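Local coordinates for protein KmHsv2 (Kluyveromyces marxianus, PDB 3VU4) that probably binds phosphoinositides as a seven-bladed beta-propeller of the PROPPIN family, related to the autophagy protein Atg18, at residues D245-D251 against K310-E316. Numbering follows the deposited sequence.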
loop_
_atom_site.group_PDB
_atom_site.type_symbol
_atom_site.label_atom_id
_atom_site.label_comp_id
_atom_site.label_asym_id
_atom_site.label_seq_id
_atom_site.Cartn_x
_atom_site.Cartn_y
_atom_site.Cartn_z
ATOM N N ASP A 245 -1.453 7.614 3.127
ATOM C CA ASP A 245 -1.368 6.183 2.902
ATOM C C ASP A 245 -2.386 5.430 3.756
ATOM O O ASP A 245 -2.850 5.918 4.793
ATOM C CB ASP A 245 0.052 5.672 3.156
ATOM C CG ASP A 245 0.321 4.340 2.460
ATOM O OD1 ASP A 245 -0.554 3.891 1.684
ATOM O OD2 ASP A 245 1.408 3.747 2.681
ATOM N N MET A 246 -2.734 4.239 3.287
ATOM C CA MET A 246 -3.721 3.397 3.942
ATOM C C MET A 246 -3.298 1.962 3.687
ATOM O O MET A 246 -3.124 1.562 2.539
ATOM C CB MET A 246 -5.086 3.699 3.333
ATOM C CG MET A 246 -6.186 2.771 3.715
ATOM S SD MET A 246 -7.762 3.546 3.322
ATOM C CE MET A 246 -7.776 3.432 1.530
ATOM N N LYS A 247 -3.112 1.203 4.766
ATOM C CA LYS A 247 -2.669 -0.189 4.682
ATOM C C LYS A 247 -3.445 -1.123 5.636
ATOM O O LYS A 247 -3.937 -0.690 6.686
ATOM C CB LYS A 247 -1.174 -0.239 4.974
ATOM C CG LYS A 247 -0.295 -0.531 3.779
ATOM C CD LYS A 247 -0.657 0.292 2.563
ATOM C CE LYS A 247 0.374 0.109 1.457
ATOM N NZ LYS A 247 1.726 0.649 1.822
ATOM N N TRP A 248 -3.546 -2.399 5.259
ATOM C CA TRP A 248 -4.284 -3.418 6.026
ATOM C C TRP A 248 -3.400 -4.273 6.929
ATOM O O TRP A 248 -2.280 -4.617 6.554
ATOM C CB TRP A 248 -5.002 -4.388 5.079
ATOM C CG TRP A 248 -6.168 -3.853 4.270
ATOM C CD1 TRP A 248 -6.111 -3.176 3.080
ATOM C CD2 TRP A 248 -7.561 -4.076 4.536
ATOM N NE1 TRP A 248 -7.379 -2.977 2.584
ATOM C CE2 TRP A 248 -8.289 -3.517 3.457
ATOM C CE3 TRP A 248 -8.262 -4.695 5.583
ATOM C CZ2 TRP A 248 -9.691 -3.567 3.389
ATOM C CZ3 TRP A 248 -9.652 -4.743 5.520
ATOM C CH2 TRP A 248 -10.353 -4.179 4.428
ATOM N N SER A 249 -3.896 -4.645 8.104
ATOM C CA SER A 249 -3.099 -5.503 8.983
ATOM C C SER A 249 -3.058 -6.881 8.316
ATOM O O SER A 249 -3.910 -7.204 7.491
ATOM C CB SER A 249 -3.706 -5.578 10.389
ATOM O OG SER A 249 -5.036 -6.061 10.360
ATOM N N THR A 250 -2.067 -7.688 8.665
ATOM C CA THR A 250 -1.892 -8.996 8.038
ATOM C C THR A 250 -3.084 -9.960 8.013
ATOM O O THR A 250 -3.232 -10.719 7.057
ATOM C CB THR A 250 -0.654 -9.704 8.613
ATOM O OG1 THR A 250 -0.770 -9.810 10.036
ATOM C CG2 THR A 250 0.595 -8.904 8.278
ATOM N N ASP A 251 -3.939 -9.935 9.032
ATOM C CA ASP A 251 -5.113 -10.816 9.040
ATOM C C ASP A 251 -6.360 -10.124 8.462
ATOM O O ASP A 251 -7.447 -10.710 8.430
ATOM C CB ASP A 251 -5.413 -11.301 10.461
ATOM C CG ASP A 251 -5.703 -10.160 11.418
ATOM O OD1 ASP A 251 -5.861 -9.000 10.965
ATOM O OD2 ASP A 251 -5.778 -10.421 12.632
ATOM N N LYS A 310 5.144 6.038 3.742
ATOM C CA LYS A 310 4.447 4.820 3.339
ATOM C C LYS A 310 4.425 3.940 4.562
ATOM O O LYS A 310 5.408 3.882 5.301
ATOM C CB LYS A 310 5.172 4.110 2.189
ATOM C CG LYS A 310 5.055 4.874 0.894
ATOM C CD LYS A 310 5.500 4.097 -0.323
ATOM C CE LYS A 310 5.299 4.975 -1.554
ATOM N NZ LYS A 310 5.738 4.341 -2.820
ATOM N N ILE A 311 3.303 3.273 4.795
ATOM C CA ILE A 311 3.197 2.409 5.959
ATOM C C ILE A 311 2.966 0.967 5.542
ATOM O O ILE A 311 2.600 0.682 4.400
ATOM C CB ILE A 311 2.066 2.893 6.898
ATOM C CG1 ILE A 311 0.698 2.710 6.248
ATOM C CG2 ILE A 311 2.246 4.386 7.189
ATOM C CD1 ILE A 311 -0.429 3.387 7.008
ATOM N N ALA A 312 3.207 0.053 6.468
ATOM C CA ALA A 312 3.018 -1.360 6.187
ATOM C C ALA A 312 2.912 -2.135 7.487
ATOM O O ALA A 312 3.731 -1.963 8.397
ATOM C CB ALA A 312 4.177 -1.889 5.352
ATOM N N TRP A 313 1.885 -2.968 7.589
ATOM C CA TRP A 313 1.726 -3.777 8.789
ATOM C C TRP A 313 2.711 -4.919 8.651
ATOM O O TRP A 313 2.945 -5.414 7.552
ATOM C CB TRP A 313 0.305 -4.322 8.907
ATOM C CG TRP A 313 -0.722 -3.271 9.197
ATOM C CD1 TRP A 313 -1.288 -2.404 8.306
ATOM C CD2 TRP A 313 -1.333 -2.999 10.463
ATOM N NE1 TRP A 313 -2.219 -1.616 8.937
ATOM C CE2 TRP A 313 -2.266 -1.959 10.261
ATOM C CE3 TRP A 313 -1.186 -3.536 11.747
ATOM C CZ2 TRP A 313 -3.052 -1.447 11.299
ATOM C CZ3 TRP A 313 -1.968 -3.027 12.779
ATOM C CH2 TRP A 313 -2.889 -1.992 12.547
ATOM N N ILE A 314 3.318 -5.316 9.758
ATOM C CA ILE A 314 4.282 -6.403 9.731
ATOM C C ILE A 314 3.760 -7.544 10.587
ATOM O O ILE A 314 4.430 -8.556 10.764
ATOM C CB ILE A 314 5.663 -5.947 10.257
ATOM C CG1 ILE A 314 5.549 -5.437 11.693
ATOM C CG2 ILE A 314 6.214 -4.861 9.362
ATOM C CD1 ILE A 314 6.893 -5.178 12.355
ATOM N N SER A 315 2.555 -7.361 11.114
ATOM C CA SER A 315 1.911 -8.357 11.952
ATOM C C SER A 315 0.476 -7.913 12.156
ATOM O O SER A 315 0.009 -6.980 11.505
ATOM C CB SER A 315 2.599 -8.453 13.303
ATOM O OG SER A 315 2.068 -7.504 14.203
ATOM N N GLU A 316 -0.223 -8.570 13.069
ATOM C CA GLU A 316 -1.609 -8.223 13.327
ATOM C C GLU A 316 -1.709 -7.008 14.228
ATOM O O GLU A 316 -2.745 -6.339 14.263
ATOM C CB GLU A 316 -2.337 -9.411 13.956
ATOM C CG GLU A 316 -2.446 -10.596 13.015
ATOM C CD GLU A 316 -3.186 -11.783 13.609
ATOM O OE1 GLU A 316 -3.374 -12.782 12.877
ATOM O OE2 GLU A 316 -3.579 -11.725 14.799
HETATM O O HOH W 1 0.250 -3.623 4.908
HETATM O O HOH W 2 -5.147 -6.502 13.063
#
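K247 reaches from strand 243-248 to the backbone of I311 on strand 310-313. Its CB rests 3.7 Å from I311 CG1. CG lies close to I311 O, and CD and CE pass the same oxygen. The chain bends at chi2 (47°) and again at chi4, which turns the amine back toward the neighbouring strand. There NZ gives a hydrogen bond to I311 O at 2.7 Å, nearly in line with the C=O bond. NZ also forms a salt bridge with D245, on the syn lone pair of OD2. That same OD2 accepts I311 N from its anti side, at 2.9 Å and almost straight. D245 OD1 is held by M246 N and, outside the contact, by a salt bridge to R202.

W313 packs against S249 and the W248 backbone, where the strand gives way to a loop. S249 CB sits over one face of its six-membered ring, 3.6 Å from the centroid, in a CH-pi contact. W313 NE1 donates to K247 O at 3.0 Å; the bond is bent and meets the carbonyl from above its plane. With an alanine in place of W313, K247 O would probably lose this donor and S249 CB the ring face under it. Water 1 links W248 O to W313 N. Beyond the strands, D251 OD2 lies 3.4 Å from E316 OE2, while D251 OD1 accepts S253 N.

Segments 245-248 and 310-313 run nearly parallel, 9° apart, on the innermost strands of adjacent propeller blades. No backbone-to-backbone hydrogen bond joins the two segments directly. Side chains reaching to backbone, the tryptophan face and water link them instead. OD2 of D245 serves both the lysine and the neutral I311 amide, so a salt bridge and an ordinary hydrogen bond meet on one oxygen. At the far end the like charges of D251 and E316 lie close, with D272 nearby, which may favour a shared proton or screening by solvent.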